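Long-range contact in translation initiation factor eIF-2B (Pyrococcus horikoshii, PDB 1VB5), which is the regulatory subunit of archaeal initiation factor 2B and probably takes part in exchanging GDP for GTP on initiation factor 2: residues 88-99 against 215-223. Residues are numbered along the deposited sequence; the frame is centred on the assembly and turned at random.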
# COMPACT_ATOMS: atom_id res chain seq x y z
N PHE B 88 10.61 7.28 -34.04
CA PHE B 88 10.17 7.40 -32.65
C PHE B 88 10.67 6.16 -31.92
O PHE B 88 11.25 6.25 -30.84
CB PHE B 88 8.64 7.46 -32.57
CG PHE B 88 8.12 7.85 -31.20
CD1 PHE B 88 8.01 9.18 -30.84
CD2 PHE B 88 7.80 6.87 -30.26
CE1 PHE B 88 7.57 9.54 -29.56
CE2 PHE B 88 7.37 7.22 -28.98
CZ PHE B 88 7.26 8.56 -28.63
N LEU B 89 10.46 4.99 -32.53
CA LEU B 89 10.90 3.74 -31.94
C LEU B 89 12.41 3.73 -31.73
O LEU B 89 12.90 3.29 -30.68
CB LEU B 89 10.49 2.56 -32.83
CG LEU B 89 8.98 2.27 -32.87
CD1 LEU B 89 8.69 1.13 -33.85
CD2 LEU B 89 8.50 1.90 -31.48
N ARG B 90 13.16 4.23 -32.71
CA ARG B 90 14.61 4.27 -32.60
C ARG B 90 15.02 5.20 -31.46
O ARG B 90 15.96 4.90 -30.72
CB ARG B 90 15.23 4.77 -33.90
CG ARG B 90 16.75 4.65 -33.95
CD ARG B 90 17.32 5.39 -35.15
NE ARG B 90 17.06 6.83 -35.07
CZ ARG B 90 17.53 7.62 -34.11
NH1 ARG B 90 18.31 7.13 -33.15
NH2 ARG B 90 17.22 8.91 -34.10
N ARG B 91 14.31 6.32 -31.31
CA ARG B 91 14.62 7.26 -30.24
C ARG B 91 14.31 6.68 -28.86
O ARG B 91 15.07 6.88 -27.92
CB ARG B 91 13.86 8.57 -30.44
CG ARG B 91 14.34 9.39 -31.63
CD ARG B 91 13.72 10.79 -31.62
NE ARG B 91 14.12 11.57 -32.79
CZ ARG B 91 13.86 12.87 -32.94
NH1 ARG B 91 13.20 13.53 -31.99
NH2 ARG B 91 14.25 13.51 -34.03
N MET B 92 13.20 5.95 -28.74
CA MET B 92 12.84 5.35 -27.45
C MET B 92 13.94 4.41 -27.00
O MET B 92 14.42 4.50 -25.86
CB MET B 92 11.53 4.55 -27.54
CG MET B 92 10.30 5.36 -27.86
SD MET B 92 8.77 4.41 -27.58
CE MET B 92 9.17 2.84 -28.26
N GLU B 93 14.35 3.51 -27.89
CA GLU B 93 15.40 2.54 -27.59
C GLU B 93 16.70 3.23 -27.19
O GLU B 93 17.35 2.83 -26.21
CB GLU B 93 15.63 1.63 -28.80
CG GLU B 93 16.49 0.40 -28.52
CD GLU B 93 17.99 0.68 -28.57
OE1 GLU B 93 18.77 -0.18 -28.10
OE2 GLU B 93 18.39 1.75 -29.09
N GLU B 94 17.08 4.26 -27.93
CA GLU B 94 18.31 4.98 -27.65
C GLU B 94 18.18 5.70 -26.31
O GLU B 94 19.12 5.72 -25.51
CB GLU B 94 18.59 6.00 -28.76
CG GLU B 94 19.90 6.75 -28.60
CD GLU B 94 20.14 7.73 -29.74
OE1 GLU B 94 20.12 7.30 -30.92
OE2 GLU B 94 20.36 8.93 -29.45
N ALA B 95 17.01 6.28 -26.07
CA ALA B 95 16.76 7.00 -24.83
C ALA B 95 16.88 6.07 -23.63
O ALA B 95 17.59 6.38 -22.67
CB ALA B 95 15.37 7.64 -24.86
N LYS B 96 16.21 4.92 -23.70
CA LYS B 96 16.26 3.95 -22.61
C LYS B 96 17.69 3.50 -22.31
O LYS B 96 18.08 3.43 -21.15
CB LYS B 96 15.38 2.73 -22.93
CG LYS B 96 15.28 1.72 -21.77
CD LYS B 96 14.40 0.52 -22.13
CE LYS B 96 12.95 0.94 -22.37
NZ LYS B 96 12.08 -0.20 -22.81
N ARG B 97 18.46 3.20 -23.35
CA ARG B 97 19.84 2.76 -23.17
C ARG B 97 20.70 3.82 -22.49
O ARG B 97 21.46 3.52 -21.56
CB ARG B 97 20.46 2.38 -24.52
CG ARG B 97 20.11 0.98 -25.00
CD ARG B 97 20.82 -0.06 -24.13
NE ARG B 97 20.51 -1.44 -24.51
CZ ARG B 97 21.13 -2.51 -24.00
NH1 ARG B 97 22.09 -2.35 -23.09
NH2 ARG B 97 20.79 -3.73 -24.39
N GLU B 98 20.59 5.05 -22.96
CA GLU B 98 21.38 6.14 -22.39
C GLU B 98 20.95 6.46 -20.95
O GLU B 98 21.78 6.73 -20.09
CB GLU B 98 21.27 7.39 -23.26
CG GLU B 98 22.21 8.52 -22.86
CD GLU B 98 23.63 8.03 -22.61
OE1 GLU B 98 24.10 7.17 -23.38
OE2 GLU B 98 24.27 8.52 -21.65
N LEU B 99 19.65 6.42 -20.70
CA LEU B 99 19.14 6.71 -19.36
C LEU B 99 19.65 5.62 -18.41
O LEU B 99 20.10 5.91 -17.30
CB LEU B 99 17.61 6.75 -19.37
CG LEU B 99 16.86 7.33 -18.15
CD1 LEU B 99 15.39 7.51 -18.50
CD2 LEU B 99 17.02 6.42 -16.94
N TYR B 215 14.56 8.83 -6.39
CA TYR B 215 14.78 9.20 -7.79
C TYR B 215 13.73 8.63 -8.71
O TYR B 215 13.22 7.53 -8.51
CB TYR B 215 16.16 8.74 -8.27
CG TYR B 215 17.32 9.55 -7.73
CD1 TYR B 215 17.84 9.30 -6.45
CD2 TYR B 215 17.88 10.57 -8.49
CE1 TYR B 215 18.91 10.05 -5.96
CE2 TYR B 215 18.95 11.33 -8.01
CZ TYR B 215 19.46 11.06 -6.75
OH TYR B 215 20.55 11.79 -6.30
N VAL B 216 13.41 9.40 -9.75
CA VAL B 216 12.43 9.00 -10.74
C VAL B 216 13.13 8.85 -12.08
O VAL B 216 13.88 9.73 -12.49
CB VAL B 216 11.32 10.07 -10.87
CG1 VAL B 216 10.36 9.70 -12.00
CG2 VAL B 216 10.57 10.19 -9.55
N ALA B 217 12.89 7.73 -12.76
CA ALA B 217 13.50 7.49 -14.06
C ALA B 217 12.46 7.75 -15.14
O ALA B 217 11.45 7.05 -15.21
CB ALA B 217 13.99 6.04 -14.15
N ALA B 218 12.70 8.76 -15.96
CA ALA B 218 11.76 9.09 -17.02
C ALA B 218 12.44 9.65 -18.26
O ALA B 218 13.10 10.69 -18.20
CB ALA B 218 10.73 10.08 -16.50
N GLU B 219 12.28 8.97 -19.39
CA GLU B 219 12.86 9.46 -20.63
C GLU B 219 12.13 10.75 -20.98
O GLU B 219 10.99 10.96 -20.56
CB GLU B 219 12.70 8.44 -21.77
CG GLU B 219 13.52 7.17 -21.59
CD GLU B 219 12.77 6.09 -20.82
OE1 GLU B 219 11.81 6.42 -20.10
OE2 GLU B 219 13.16 4.91 -20.93
N THR B 220 12.79 11.60 -21.75
CA THR B 220 12.23 12.87 -22.17
C THR B 220 10.86 12.78 -22.86
O THR B 220 10.05 13.69 -22.75
CB THR B 220 13.24 13.59 -23.09
OG1 THR B 220 14.22 14.24 -22.28
CG2 THR B 220 12.55 14.60 -23.98
N TYR B 221 10.59 11.68 -23.56
CA TYR B 221 9.30 11.56 -24.23
C TYR B 221 8.18 11.26 -23.23
O TYR B 221 7.03 11.06 -23.61
CB TYR B 221 9.36 10.50 -25.35
CG TYR B 221 9.59 9.07 -24.89
CD1 TYR B 221 8.55 8.32 -24.34
CD2 TYR B 221 10.84 8.48 -25.00
CE1 TYR B 221 8.76 7.01 -23.90
CE2 TYR B 221 11.07 7.18 -24.57
CZ TYR B 221 10.02 6.45 -24.02
OH TYR B 221 10.24 5.17 -23.56
N LYS B 222 8.52 11.24 -21.94
CA LYS B 222 7.52 11.00 -20.90
C LYS B 222 7.16 12.31 -20.21
O LYS B 222 6.31 12.35 -19.31
CB LYS B 222 8.03 9.97 -19.88
CG LYS B 222 8.09 8.57 -20.46
CD LYS B 222 8.65 7.56 -19.47
CE LYS B 222 8.42 6.14 -19.97
NZ LYS B 222 8.94 5.13 -19.00
N PHE B 223 7.81 13.39 -20.63
CA PHE B 223 7.54 14.72 -20.09
C PHE B 223 6.39 15.32 -20.90
O PHE B 223 6.48 15.40 -22.13
CB PHE B 223 8.77 15.63 -20.22
CG PHE B 223 9.86 15.35 -19.21
CD1 PHE B 223 10.43 14.09 -19.12
CD2 PHE B 223 10.32 16.36 -18.38
CE1 PHE B 223 11.47 13.84 -18.21
CE2 PHE B 223 11.36 16.13 -17.47
CZ PHE B 223 11.93 14.86 -17.39
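M92 and A95 meet the ring of Y221 from two directions. M92 lays CG over one face, off-centre toward the rim, 3.8 Å from CE2 of Y221; its SD stands obliquely to the same ring, 4.7 Å from the centroid, a Met-aromatic contact. A95 CB touches at the ring edge, 4.3 Å from CE2 of Y221. Y221 carries CG between its backbone N and carbonyl carbon (chi1 66°), which swings the ring toward the helix; F88 meets it obliquely, planes at 59°. The burial leaves Y221 OH without a polar partner in the model. Further along, aliphatic packing takes over: L99 sets CD1 3.6 Å from CG of E219, crossing that side chain at about a right angle, and CD2 against A217. No hydrogen bond joins the two segments. The bent chain of E219 brings OE2 to 3.7 Å from CB of K96, whose NZ hydrogen-bonds instead to S22 OG. OE2 of E219 is hydrogen-bonded to T121, and OE1 forms a salt bridge with K222 NZ at 3.3 Å, its hydrogen bond weak. Replacing E219, an alanine here is likely to leave K222 and T121 without their carboxylate partner and open a gap beside L99. The contact sets helix 78-106 against the C-terminal end of strand 214-217 in the mixed, mostly parallel Rossmann-like sheet and the turn that follows, with helix 21-38 reaching M92 and helix 120-131 covering L99 and A217.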